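Local coordinates for protein hydrolase, haloacid dehalogenase-like family (Pseudomonas syringae pv. tomato, PDB 3S6J) that is the haloacid dehalogenase-like domain of a longer protein, probably a sugar phosphatase, and binds calcium in its core, at residues D176-R181 with E201-L206; A92-V97 with Y209-D214; A26-A31 with E77-A82; S20-V25 with R43-I48. All blocks are in the same frame, centred on the assembly; numbering follows the deposited sequence.

Contact 1 (D176-R181 with E201-L206); sequences DMLAAR and ERAGAL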
loop_
_atom_site.group_PDB
_atom_site.type_symbol
_atom_site.label_atom_id
_atom_site.label_comp_id
_atom_site.label_asym_id
_atom_site.label_seq_id
_atom_site.Cartn_x
_atom_site.Cartn_y
_atom_site.Cartn_z
ATOM N N ASP E 176 -14.923 -2.331 3.266
ATOM C CA ASP E 176 -15.824 -1.548 4.130
ATOM C C ASP E 176 -16.915 -0.870 3.317
ATOM O O ASP E 176 -18.075 -0.836 3.723
ATOM C CB ASP E 176 -15.059 -0.437 4.886
ATOM C CG ASP E 176 -14.042 -0.978 5.877
ATOM O OD1 ASP E 176 -12.841 -0.929 5.556
ATOM O OD2 ASP E 176 -14.428 -1.429 6.982
HETATM N N MSE E 177 -16.527 -0.307 2.176
HETATM C CA MSE E 177 -17.457 0.410 1.318
HETATM C C MSE E 177 -18.469 -0.541 0.685
HETATM O O MSE E 177 -19.669 -0.270 0.675
HETATM C CB MSE E 177 -16.705 1.199 0.236
HETATM C CG MSE E 177 -15.792 2.299 0.769
HETATM SE SE MSE E 177 -16.761 3.517 1.978
HETATM C CE MSE E 177 -16.149 2.796 3.673
ATOM N N LEU E 178 -17.957 -1.650 0.158
ATOM C CA LEU E 178 -18.781 -2.725 -0.359
ATOM C C LEU E 178 -19.818 -3.184 0.688
ATOM O O LEU E 178 -21.030 -3.188 0.416
ATOM C CB LEU E 178 -17.883 -3.890 -0.803
ATOM C CG LEU E 178 -17.629 -4.127 -2.306
ATOM C CD1 LEU E 178 -17.788 -2.915 -3.184
ATOM C CD2 LEU E 178 -16.285 -4.787 -2.555
ATOM N N ALA E 179 -19.355 -3.542 1.889
ATOM C CA ALA E 179 -20.289 -3.945 2.930
ATOM C C ALA E 179 -21.279 -2.826 3.277
ATOM O O ALA E 179 -22.442 -3.087 3.598
ATOM C CB ALA E 179 -19.545 -4.422 4.172
ATOM N N ALA E 180 -20.822 -1.579 3.230
ATOM C CA ALA E 180 -21.697 -0.472 3.592
ATOM C C ALA E 180 -22.841 -0.415 2.589
ATOM O O ALA E 180 -24.009 -0.320 2.965
ATOM C CB ALA E 180 -20.937 0.846 3.629
ATOM N N ARG E 181 -22.490 -0.450 1.309
ATOM C CA ARG E 181 -23.467 -0.365 0.237
ATOM C C ARG E 181 -24.416 -1.580 0.227
ATOM O O ARG E 181 -25.589 -1.460 -0.096
ATOM C CB ARG E 181 -22.752 -0.218 -1.107
ATOM C CG ARG E 181 -21.982 1.085 -1.284
ATOM C CD ARG E 181 -22.872 2.286 -0.964
ATOM N NE ARG E 181 -24.124 2.157 -1.684
ATOM C CZ ARG E 181 -25.314 2.571 -1.265
ATOM N NH1 ARG E 181 -25.463 3.178 -0.093
ATOM N NH2 ARG E 181 -26.367 2.352 -2.046
ATOM N N GLU E 201 -14.076 5.117 -4.132
ATOM C CA GLU E 201 -15.254 5.636 -4.838
ATOM C C GLU E 201 -15.941 4.542 -5.640
ATOM O O GLU E 201 -17.149 4.444 -5.636
ATOM C CB GLU E 201 -14.880 6.803 -5.776
ATOM C CG GLU E 201 -14.702 8.135 -5.046
ATOM C CD GLU E 201 -14.176 9.243 -5.941
ATOM O OE1 GLU E 201 -13.735 8.962 -7.077
ATOM O OE2 GLU E 201 -14.199 10.402 -5.501
ATOM N N ARG E 202 -15.168 3.712 -6.326
ATOM C CA ARG E 202 -15.764 2.631 -7.099
ATOM C C ARG E 202 -16.385 1.536 -6.227
ATOM O O ARG E 202 -17.281 0.843 -6.662
ATOM C CB ARG E 202 -14.760 2.067 -8.101
ATOM C CG ARG E 202 -14.712 2.917 -9.347
ATOM C CD ARG E 202 -13.330 3.003 -9.943
ATOM N NE ARG E 202 -13.094 1.970 -10.938
ATOM C CZ ARG E 202 -12.396 0.867 -10.707
ATOM N NH1 ARG E 202 -11.878 0.648 -9.502
ATOM N NH2 ARG E 202 -12.225 -0.018 -11.688
ATOM N N ALA E 203 -15.933 1.408 -4.987
ATOM C CA ALA E 203 -16.494 0.411 -4.082
ATOM C C ALA E 203 -17.641 1.031 -3.312
ATOM O O ALA E 203 -18.248 0.380 -2.464
ATOM C CB ALA E 203 -15.438 -0.122 -3.132
ATOM N N GLY E 204 -17.930 2.298 -3.618
ATOM C CA GLY E 204 -19.119 2.960 -3.119
ATOM C C GLY E 204 -18.961 4.123 -2.155
ATOM O O GLY E 204 -19.952 4.620 -1.653
ATOM N N ALA E 205 -17.742 4.569 -1.890
ATOM C CA ALA E 205 -17.560 5.711 -0.993
ATOM C C ALA E 205 -18.255 6.972 -1.530
ATOM O O ALA E 205 -18.140 7.291 -2.715
ATOM C CB ALA E 205 -16.089 5.960 -0.730
ATOM N N LEU E 206 -19.010 7.651 -0.662
ATOM C CA LEU E 206 -19.695 8.889 -1.030
ATOM C C LEU E 206 -18.755 10.086 -0.927
ATOM O O LEU E 206 -18.844 11.014 -1.731
ATOM C CB LEU E 206 -20.942 9.121 -0.168
ATOM C CG LEU E 206 -21.749 10.401 -0.482
ATOM C CD1 LEU E 206 -22.323 10.385 -1.916
ATOM C CD2 LEU E 206 -22.873 10.587 0.511
#
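M177, a selenomethionine, and R181, one helix turn apart, both turn CG anti to the carbonyl carbon (chi1 near -65°), facing the end of helix 197-202. A second bend in M177 (chi2 -53°) swings SE back to lie 3.7 Å from A205 CB. Nearer the backbone, M177 CB presses on A203 O at 3.2 Å, while A203 CB sits between two partners, M177 CB at 3.8 Å and L178 CD1 at 3.7 Å. R181 passes with its aliphatic part: CG lies 3.9 Å from G204 CA, a close passage for which bare glycine leaves room, and CD approaches G204 O. No hydrogen bond crosses the contact. L178 N and A203 O are 3.3 Å apart, but the angle is too poor for a hydrogen bond. G204 has positive phi (114°) and closes helix 197-202 with a Schellman motif, its N bonding back to E201 O at 3.0 Å. M177 and A205 also both rest on L200. On the same helix as M177, D176 forms a salt bridge with K147 and accepts from A173 N, beside calcium ligands D12 and D172. Two successive beta-alpha-beta crossovers of the Rossmann-like core meet here, and helix 174-182 begins from the acidic loop that is consistent with HAD motif IV.

Contact 2 (A92-V97 with Y209-D214); sequences ALPGAV and YEDPLD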
loop_
_atom_site.group_PDB
_atom_site.type_symbol
_atom_site.label_atom_id
_atom_site.label_comp_id
_atom_site.label_asym_id
_atom_site.label_seq_id
_atom_site.Cartn_x
_atom_site.Cartn_y
_atom_site.Cartn_z
ATOM N N ALA E 92 -1.796 5.284 16.866
ATOM C CA ALA E 92 -3.119 5.782 16.528
ATOM C C ALA E 92 -2.924 6.720 15.347
ATOM O O ALA E 92 -1.912 7.416 15.284
ATOM C CB ALA E 92 -3.727 6.518 17.710
ATOM N N LEU E 93 -3.860 6.717 14.397
ATOM C CA LEU E 93 -3.823 7.683 13.284
ATOM C C LEU E 93 -4.238 9.089 13.751
ATOM O O LEU E 93 -5.032 9.200 14.673
ATOM C CB LEU E 93 -4.750 7.207 12.158
ATOM C CG LEU E 93 -4.168 6.138 11.230
ATOM C CD1 LEU E 93 -5.242 5.268 10.570
ATOM C CD2 LEU E 93 -3.258 6.810 10.191
ATOM N N PRO E 94 -3.731 10.160 13.088
ATOM C CA PRO E 94 -4.078 11.550 13.440
ATOM C C PRO E 94 -5.577 11.802 13.520
ATOM O O PRO E 94 -6.300 11.455 12.593
ATOM C CB PRO E 94 -3.519 12.371 12.273
ATOM C CG PRO E 94 -2.448 11.551 11.685
ATOM C CD PRO E 94 -2.850 10.099 11.904
ATOM N N GLY E 95 -6.029 12.412 14.613
ATOM C CA GLY E 95 -7.415 12.806 14.747
ATOM C C GLY E 95 -8.306 11.714 15.267
ATOM O O GLY E 95 -9.458 11.965 15.608
ATOM N N ALA E 96 -7.769 10.494 15.312
ATOM C CA ALA E 96 -8.543 9.301 15.658
ATOM C C ALA E 96 -9.166 9.387 17.043
ATOM O O ALA E 96 -10.367 9.174 17.216
ATOM C CB ALA E 96 -7.668 8.070 15.566
ATOM N N VAL E 97 -8.338 9.658 18.040
ATOM C CA VAL E 97 -8.838 9.799 19.399
ATOM C C VAL E 97 -9.711 11.046 19.497
ATOM O O VAL E 97 -10.829 10.990 20.014
ATOM C CB VAL E 97 -7.681 9.870 20.419
ATOM C CG1 VAL E 97 -8.173 10.443 21.731
ATOM C CG2 VAL E 97 -7.063 8.485 20.620
ATOM N N TYR E 209 -11.749 10.967 2.628
ATOM C CA TYR E 209 -10.866 11.861 3.364
ATOM C C TYR E 209 -9.519 11.203 3.616
ATOM O O TYR E 209 -9.383 9.964 3.534
ATOM C CB TYR E 209 -11.528 12.255 4.683
ATOM C CG TYR E 209 -12.866 12.909 4.443
ATOM C CD1 TYR E 209 -12.948 14.198 3.895
ATOM C CD2 TYR E 209 -14.036 12.244 4.731
ATOM C CE1 TYR E 209 -14.160 14.801 3.655
ATOM C CE2 TYR E 209 -15.262 12.840 4.485
ATOM C CZ TYR E 209 -15.308 14.115 3.950
ATOM O OH TYR E 209 -16.525 14.681 3.710
ATOM N N GLU E 210 -8.517 12.012 3.941
ATOM C CA GLU E 210 -7.189 11.467 4.195
ATOM C C GLU E 210 -7.154 10.515 5.369
ATOM O O GLU E 210 -6.652 9.387 5.261
ATOM C CB GLU E 210 -6.186 12.578 4.417
ATOM C CG GLU E 210 -5.971 13.392 3.171
ATOM C CD GLU E 210 -4.917 14.449 3.355
ATOM O OE1 GLU E 210 -4.673 14.855 4.512
ATOM O OE2 GLU E 210 -4.327 14.873 2.338
ATOM N N ASP E 211 -7.688 10.984 6.488
ATOM C CA ASP E 211 -7.529 10.313 7.759
ATOM C C ASP E 211 -8.603 10.858 8.723
ATOM O O ASP E 211 -9.437 11.662 8.321
ATOM C CB ASP E 211 -6.078 10.465 8.270
ATOM C CG ASP E 211 -5.623 11.935 8.355
ATOM O OD1 ASP E 211 -6.499 12.817 8.489
ATOM O OD2 ASP E 211 -4.401 12.213 8.279
ATOM N N PRO E 212 -8.629 10.372 9.979
ATOM C CA PRO E 212 -9.722 10.807 10.860
ATOM C C PRO E 212 -9.744 12.318 11.071
ATOM O O PRO E 212 -10.827 12.884 11.182
ATOM C CB PRO E 212 -9.435 10.072 12.174
ATOM C CG PRO E 212 -8.635 8.850 11.745
ATOM C CD PRO E 212 -7.814 9.294 10.571
ATOM N N LEU E 213 -8.575 12.957 11.092
ATOM C CA LEU E 213 -8.507 14.399 11.298
ATOM C C LEU E 213 -9.154 15.093 10.120
ATOM O O LEU E 213 -9.922 16.051 10.290
ATOM C CB LEU E 213 -7.062 14.881 11.469
ATOM C CG LEU E 213 -6.805 16.379 11.737
ATOM C CD1 LEU E 213 -7.413 16.835 13.057
ATOM C CD2 LEU E 213 -5.304 16.700 11.744
ATOM N N ASP E 214 -8.846 14.614 8.919
ATOM C CA ASP E 214 -9.388 15.241 7.725
ATOM C C ASP E 214 -10.896 15.089 7.743
ATOM O O ASP E 214 -11.637 16.027 7.447
ATOM C CB ASP E 214 -8.796 14.633 6.454
ATOM C CG ASP E 214 -9.136 15.446 5.222
ATOM O OD1 ASP E 214 -9.506 16.639 5.406
ATOM O OD2 ASP E 214 -9.040 14.900 4.088
#
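P94 O is the centre of the first shell: it lies 3.3 Å from P212 CD and receives a weak hydrogen bond from L213 N (3.1 Å, 129°). G95, without a side chain, lets the backbones close in, its CA 3.8 Å from L213 N. The P212 ring fills the angle beside them, with CB 3.6 Å from A96 N, CG against A96 CB and CD against L93 CB. P94 CB and L213 CB border this patch loosely, and the P94 ring crosses D211 at about a right angle. Behind it, a type II turn from L93 to A96 presents P94 O and sets G95 as N-cap of helix 96-105. D211 N-caps helix 212-217: chi1 55° sets CG between the backbone N and the carbonyl carbon, and OD1 accepts from D214 N (3.0 Å). D214 OD2 uses its anti lone pair for E210 N (2.9 Å). Farther out, R43 of the second subunit forms a salt bridge with E210 and a second, in the other copy long and weak, with D211. The join of the two helix starts is thus mostly apolar, with one weak bond, and the D211 charge serves both cap and dimer interface.

Contact 3 (A26-A31 with E77-A82); sequences AAWKEA and EKHAQA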
loop_
_atom_site.group_PDB
_atom_site.type_symbol
_atom_site.label_atom_id
_atom_site.label_comp_id
_atom_site.label_asym_id
_atom_site.label_seq_id
_atom_site.Cartn_x
_atom_site.Cartn_y
_atom_site.Cartn_z
ATOM N N ALA E 26 2.427 -7.252 6.532
ATOM C CA ALA E 26 3.696 -7.922 6.817
ATOM C C ALA E 26 3.471 -9.262 7.513
ATOM O O ALA E 26 4.118 -10.268 7.184
ATOM C CB ALA E 26 4.584 -7.017 7.657
ATOM N N ALA E 27 2.515 -9.280 8.439
ATOM C CA ALA E 27 2.122 -10.498 9.146
ATOM C C ALA E 27 1.571 -11.569 8.199
ATOM O O ALA E 27 1.910 -12.749 8.328
ATOM C CB ALA E 27 1.103 -10.180 10.243
ATOM N N TRP E 28 0.689 -11.173 7.276
ATOM C CA TRP E 28 0.205 -12.128 6.288
ATOM C C TRP E 28 1.336 -12.628 5.390
ATOM O O TRP E 28 1.399 -13.820 5.084
ATOM C CB TRP E 28 -0.954 -11.567 5.460
ATOM C CG TRP E 28 -2.243 -11.665 6.201
ATOM C CD1 TRP E 28 -2.997 -10.634 6.676
ATOM C CD2 TRP E 28 -2.899 -12.873 6.622
ATOM N NE1 TRP E 28 -4.085 -11.117 7.344
ATOM C CE2 TRP E 28 -4.056 -12.490 7.326
ATOM C CE3 TRP E 28 -2.626 -14.236 6.458
ATOM C CZ2 TRP E 28 -4.946 -13.423 7.877
ATOM C CZ3 TRP E 28 -3.516 -15.170 6.999
ATOM C CH2 TRP E 28 -4.659 -14.760 7.698
ATOM N N LYS E 29 2.226 -11.717 4.987
ATOM C CA LYS E 29 3.318 -12.056 4.082
ATOM C C LYS E 29 4.220 -13.140 4.673
ATOM O O LYS E 29 4.598 -14.095 3.995
ATOM C CB LYS E 29 4.145 -10.814 3.727
ATOM C CG LYS E 29 5.348 -11.109 2.831
ATOM C CD LYS E 29 4.907 -11.778 1.513
ATOM C CE LYS E 29 6.043 -11.737 0.504
ATOM N NZ LYS E 29 5.876 -12.740 -0.580
ATOM N N GLU E 30 4.538 -12.976 5.947
ATOM C CA GLU E 30 5.378 -13.899 6.698
ATOM C C GLU E 30 4.687 -15.239 6.878
ATOM O O GLU E 30 5.309 -16.301 6.701
ATOM C CB GLU E 30 5.712 -13.272 8.054
ATOM C CG GLU E 30 6.305 -14.209 9.068
ATOM C CD GLU E 30 6.862 -13.443 10.261
ATOM O OE1 GLU E 30 6.917 -12.198 10.191
ATOM O OE2 GLU E 30 7.243 -14.075 11.269
ATOM N N ALA E 31 3.396 -15.208 7.202
ATOM C CA ALA E 31 2.614 -16.458 7.271
ATOM C C ALA E 31 2.515 -17.195 5.941
ATOM O O ALA E 31 2.627 -18.427 5.895
ATOM C CB ALA E 31 1.224 -16.213 7.827
ATOM N N GLU E 77 -3.036 -18.934 12.476
ATOM C CA GLU E 77 -2.157 -18.933 13.644
ATOM C C GLU E 77 -0.838 -18.203 13.397
ATOM O O GLU E 77 -0.399 -17.413 14.226
ATOM C CB GLU E 77 -1.879 -20.363 14.139
ATOM C CG GLU E 77 -3.044 -21.003 14.872
ATOM C CD GLU E 77 -2.671 -22.324 15.565
ATOM O OE1 GLU E 77 -2.006 -22.289 16.638
ATOM O OE2 GLU E 77 -3.056 -23.399 15.041
ATOM N N LYS E 78 -0.198 -18.492 12.269
ATOM C CA LYS E 78 1.061 -17.842 11.909
ATOM C C LYS E 78 0.878 -16.343 11.830
ATOM O O LYS E 78 1.728 -15.580 12.268
ATOM C CB LYS E 78 1.583 -18.354 10.565
ATOM C CG LYS E 78 2.826 -19.232 10.672
ATOM C CD LYS E 78 2.495 -20.694 10.579
ATOM C CE LYS E 78 3.762 -21.544 10.378
ATOM N NZ LYS E 78 4.869 -21.162 11.331
ATOM N N HIS E 79 -0.244 -15.925 11.259
ATOM C CA HIS E 79 -0.557 -14.502 11.151
ATOM C C HIS E 79 -0.720 -13.841 12.524
ATOM O O HIS E 79 -0.104 -12.815 12.780
ATOM C CB HIS E 79 -1.800 -14.285 10.297
ATOM C CG HIS E 79 -2.311 -12.877 10.327
ATOM N ND1 HIS E 79 -3.353 -12.483 11.139
ATOM C CD2 HIS E 79 -1.943 -11.787 9.625
ATOM C CE1 HIS E 79 -3.600 -11.201 10.939
ATOM N NE2 HIS E 79 -2.752 -10.750 10.035
ATOM N N ALA E 80 -1.527 -14.428 13.408
ATOM C CA ALA E 80 -1.688 -13.869 14.752
ATOM C C ALA E 80 -0.351 -13.719 15.452
ATOM O O ALA E 80 -0.079 -12.702 16.075
ATOM C CB ALA E 80 -2.610 -14.726 15.592
ATOM N N GLN E 81 0.487 -14.740 15.343
ATOM C CA GLN E 81 1.784 -14.717 15.986
ATOM C C GLN E 81 2.667 -13.611 15.413
ATOM O O GLN E 81 3.259 -12.838 16.169
ATOM C CB GLN E 81 2.451 -16.091 15.895
ATOM C CG GLN E 81 1.761 -17.144 16.782
ATOM C CD GLN E 81 1.766 -18.555 16.195
ATOM O OE1 GLN E 81 2.745 -18.991 15.573
ATOM N NE2 GLN E 81 0.663 -19.277 16.401
ATOM N N ALA E 82 2.751 -13.516 14.089
ATOM C CA ALA E 82 3.568 -12.464 13.488
ATOM C C ALA E 82 3.029 -11.085 13.855
ATOM O O ALA E 82 3.801 -10.157 14.086
ATOM C CB ALA E 82 3.672 -12.629 11.981
#
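W28 and H79 form an offset stack, the H79 ring lying over one face of the indole with centroids 3.6 Å apart (five-membered ring of W28) and planes tilted by 17°. H79 CD2 stands 3.1 Å above the indole plane, displaced toward the rim. Over the six-membered ring of W28 lies H79 CB, 3.7 Å from its centroid and 7° off the normal, a CH-pi contact. W28 N lies at the edge of the imidazole, in its plane, and A27 CB comes obliquely to H79 CD2 at 3.5 Å. W28 NE1 and H79 NE2 are 3.0 Å apart, one ring nitrogen above the other, with an angle too poor for a bond; the probable hydrogen-bond partner of H79 NE2 is N24 OD1. Helices 21-34 and 69-85 belong to the helical cap inserted after the first core strand, as in C1-type HAD phosphatases, and their short segments here cross at 133° with axes 8.1 Å apart. The alanines A27, A31 and A82 permit this close spacing, A27 CB facing A82 CB at 4.0 Å. A31 CB also meets K78 CB at 3.5 Å, tighter than usual. E30, with CG anti to the backbone N, extends its flat carboxylate past A82 CB, and its OE2 continues to a salt bridge with R85. W28 is further enclosed by M55 and L56 of helix 52-63.

Contact 4 (S20-V25 with R43-I48); sequences SVYQNV and RIHRKI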
loop_
_atom_site.group_PDB
_atom_site.type_symbol
_atom_site.label_atom_id
_atom_site.label_comp_id
_atom_site.label_asym_id
_atom_site.label_seq_id
_atom_site.Cartn_x
_atom_site.Cartn_y
_atom_site.Cartn_z
ATOM N N SER E 20 -2.311 0.472 11.224
ATOM C CA SER E 20 -1.925 -0.926 11.394
ATOM C C SER E 20 -2.051 -1.835 10.165
ATOM O O SER E 20 -1.679 -3.002 10.232
ATOM C CB SER E 20 -2.681 -1.545 12.571
ATOM O OG SER E 20 -4.065 -1.316 12.466
ATOM N N VAL E 21 -2.538 -1.301 9.049
ATOM C CA VAL E 21 -2.659 -2.092 7.831
ATOM C C VAL E 21 -1.317 -2.676 7.385
ATOM O O VAL E 21 -1.246 -3.818 6.988
ATOM C CB VAL E 21 -3.260 -1.254 6.668
ATOM C CG1 VAL E 21 -3.102 -1.986 5.350
ATOM C CG2 VAL E 21 -4.737 -0.913 6.928
ATOM N N TYR E 22 -0.257 -1.877 7.444
ATOM C CA TYR E 22 1.036 -2.297 6.949
ATOM C C TYR E 22 1.650 -3.388 7.839
ATOM O O TYR E 22 2.407 -4.247 7.359
ATOM C CB TYR E 22 1.976 -1.082 6.762
ATOM C CG TYR E 22 1.528 -0.200 5.601
ATOM C CD1 TYR E 22 0.433 0.656 5.732
ATOM C CD2 TYR E 22 2.170 -0.250 4.362
ATOM C CE1 TYR E 22 0.006 1.454 4.676
ATOM C CE2 TYR E 22 1.737 0.540 3.299
ATOM C CZ TYR E 22 0.654 1.383 3.466
ATOM O OH TYR E 22 0.207 2.147 2.415
ATOM N N GLN E 23 1.308 -3.366 9.126
ATOM C CA GLN E 23 1.711 -4.453 10.010
ATOM C C GLN E 23 0.926 -5.723 9.650
ATOM O O GLN E 23 1.487 -6.824 9.611
ATOM C CB GLN E 23 1.532 -4.066 11.487
ATOM C CG GLN E 23 2.594 -3.103 12.027
ATOM C CD GLN E 23 2.423 -1.668 11.530
ATOM O OE1 GLN E 23 1.313 -1.222 11.226
ATOM N NE2 GLN E 23 3.525 -0.940 11.458
ATOM N N ASN E 24 -0.367 -5.555 9.364
ATOM C CA ASN E 24 -1.220 -6.667 8.964
ATOM C C ASN E 24 -0.647 -7.297 7.690
ATOM O O ASN E 24 -0.390 -8.492 7.649
ATOM C CB ASN E 24 -2.672 -6.202 8.780
ATOM C CG ASN E 24 -3.679 -7.318 8.961
ATOM O OD1 ASN E 24 -3.316 -8.485 9.028
ATOM N ND2 ASN E 24 -4.951 -6.962 9.048
ATOM N N VAL E 25 -0.389 -6.478 6.673
ATOM C CA VAL E 25 0.252 -6.961 5.452
ATOM C C VAL E 25 1.522 -7.789 5.724
ATOM O O VAL E 25 1.676 -8.898 5.207
ATOM C CB VAL E 25 0.572 -5.795 4.458
ATOM C CG1 VAL E 25 1.194 -6.342 3.189
ATOM C CG2 VAL E 25 -0.683 -5.037 4.100
ATOM N N ARG E 43 -0.841 -7.597 -3.589
ATOM C CA ARG E 43 -2.000 -8.496 -3.635
ATOM C C ARG E 43 -2.547 -8.774 -2.236
ATOM O O ARG E 43 -3.751 -8.886 -2.048
ATOM C CB ARG E 43 -1.669 -9.836 -4.357
ATOM C CG ARG E 43 -0.847 -9.695 -5.645
ATOM C CD ARG E 43 -0.911 -10.918 -6.572
ATOM N NE ARG E 43 -2.161 -10.859 -7.328
ATOM C CZ ARG E 43 -2.263 -10.719 -8.647
ATOM N NH1 ARG E 43 -1.188 -10.668 -9.412
ATOM N NH2 ARG E 43 -3.464 -10.657 -9.194
ATOM N N ILE E 44 -1.660 -8.901 -1.248
ATOM C CA ILE E 44 -2.100 -9.068 0.142
ATOM C C ILE E 44 -2.763 -7.784 0.670
ATOM O O ILE E 44 -3.784 -7.832 1.364
ATOM C CB ILE E 44 -0.937 -9.493 1.076
ATOM C CG1 ILE E 44 -0.387 -10.867 0.644
ATOM C CG2 ILE E 44 -1.420 -9.534 2.530
ATOM C CD1 ILE E 44 0.999 -11.233 1.191
ATOM N N HIS E 45 -2.189 -6.642 0.307
ATOM C CA HIS E 45 -2.680 -5.328 0.756
ATOM C C HIS E 45 -4.085 -5.095 0.208
ATOM O O HIS E 45 -4.933 -4.506 0.877
ATOM C CB HIS E 45 -1.718 -4.208 0.296
ATOM C CG HIS E 45 -1.992 -2.861 0.906
ATOM N ND1 HIS E 45 -1.164 -1.785 0.713
ATOM C CD2 HIS E 45 -2.994 -2.435 1.723
ATOM C CE1 HIS E 45 -1.634 -0.742 1.387
ATOM N NE2 HIS E 45 -2.741 -1.117 2.001
ATOM N N ARG E 46 -4.336 -5.576 -1.004
ATOM C CA ARG E 46 -5.651 -5.430 -1.641
ATOM C C ARG E 46 -6.783 -6.071 -0.834
ATOM O O ARG E 46 -7.930 -5.630 -0.912
ATOM C CB ARG E 46 -5.645 -6.076 -3.033
ATOM C CG ARG E 46 -5.144 -5.202 -4.166
ATOM C CD ARG E 46 -5.845 -5.593 -5.490
ATOM N NE ARG E 46 -5.805 -7.036 -5.782
ATOM C CZ ARG E 46 -5.950 -7.561 -7.006
ATOM N NH1 ARG E 46 -6.145 -6.772 -8.061
ATOM N NH2 ARG E 46 -5.898 -8.876 -7.182
ATOM N N LYS E 47 -6.472 -7.134 -0.092
ATOM C CA LYS E 47 -7.498 -7.905 0.612
ATOM C C LYS E 47 -7.648 -7.525 2.093
ATOM O O LYS E 47 -8.558 -7.995 2.780
ATOM C CB LYS E 47 -7.208 -9.410 0.519
ATOM C CG LYS E 47 -6.886 -9.941 -0.875
ATOM C CD LYS E 47 -8.030 -9.755 -1.873
ATOM C CE LYS E 47 -7.827 -10.638 -3.114
ATOM N NZ LYS E 47 -8.701 -10.234 -4.263
ATOM N N ILE E 48 -6.741 -6.714 2.606
ATOM C CA ILE E 48 -6.813 -6.324 4.011
ATOM C C ILE E 48 -8.152 -5.634 4.294
ATOM O O ILE E 48 -8.519 -4.640 3.643
ATOM C CB ILE E 48 -5.604 -5.437 4.420
ATOM C CG1 ILE E 48 -4.294 -6.194 4.175
ATOM C CG2 ILE E 48 -5.703 -5.009 5.884
ATOM C CD1 ILE E 48 -4.126 -7.479 4.999
#
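V21, Y22, N24 and V25 pack against I44, H45 and I48 in a buried, largely apolar helix-helix contact within the cap, where helix 21-34 begins beside the calcium site. The short segments cross at 126° with axes 9.6 Å apart. H45 sets CG anti to the backbone N (chi1 -170°), and its ring edge points to the face of Y22 in an edge-to-face pair, centroids 5.1 Å apart and planes at 69°. H45 CE1 comes closest, 3.6 Å from Y22 OH. The V21 side chain crosses H45 at about a right angle, CG1 reaching H45 NE2 at 3.5 Å; that nitrogen bonds to G193 O. In the HAD fold this face of the cap closes over the core, and V21 also touches D14 and D172, two calcium ligands. V25 CG2 meets I48 CG1 at 3.8 Å, and V25 CG1 lies against I44 CG2. I48 and N24 slide past each other in opposite directions, with I48 CG2 3.8 Å from N24 ND2. The N24 amide is held at both ends, ND2 by D14 and OD1 probably by H79. Y22 OH hydrogen-bonds H45 ND1 of the second subunit, and the reciprocal pair also forms.

How the contacts relate
Contacts 1 and 2 belong to the core, which binds the calcium ion, and contacts 3 and 4 to the cap. V21 of contact 4 comes nearest, its side chain about 5 Å from the calcium ion. The side chains of M177 and L93 each lie about 9 Å from the bound calcium ion. The side chain of W28 is about 11 Å from the calcium ion. Contacts 3 and 4 share helix 21-34 and touch: W28 CB packs on I44 CG2 at 3.6 Å. Contact 4 approaches contacts 1 and 2 to about 6 Å between nearest atoms, without touching. Contacts 1 and 2 have segments adjoining in sequence, their centres 19 Å apart. Contacts 2 and 4 both reach the second subunit.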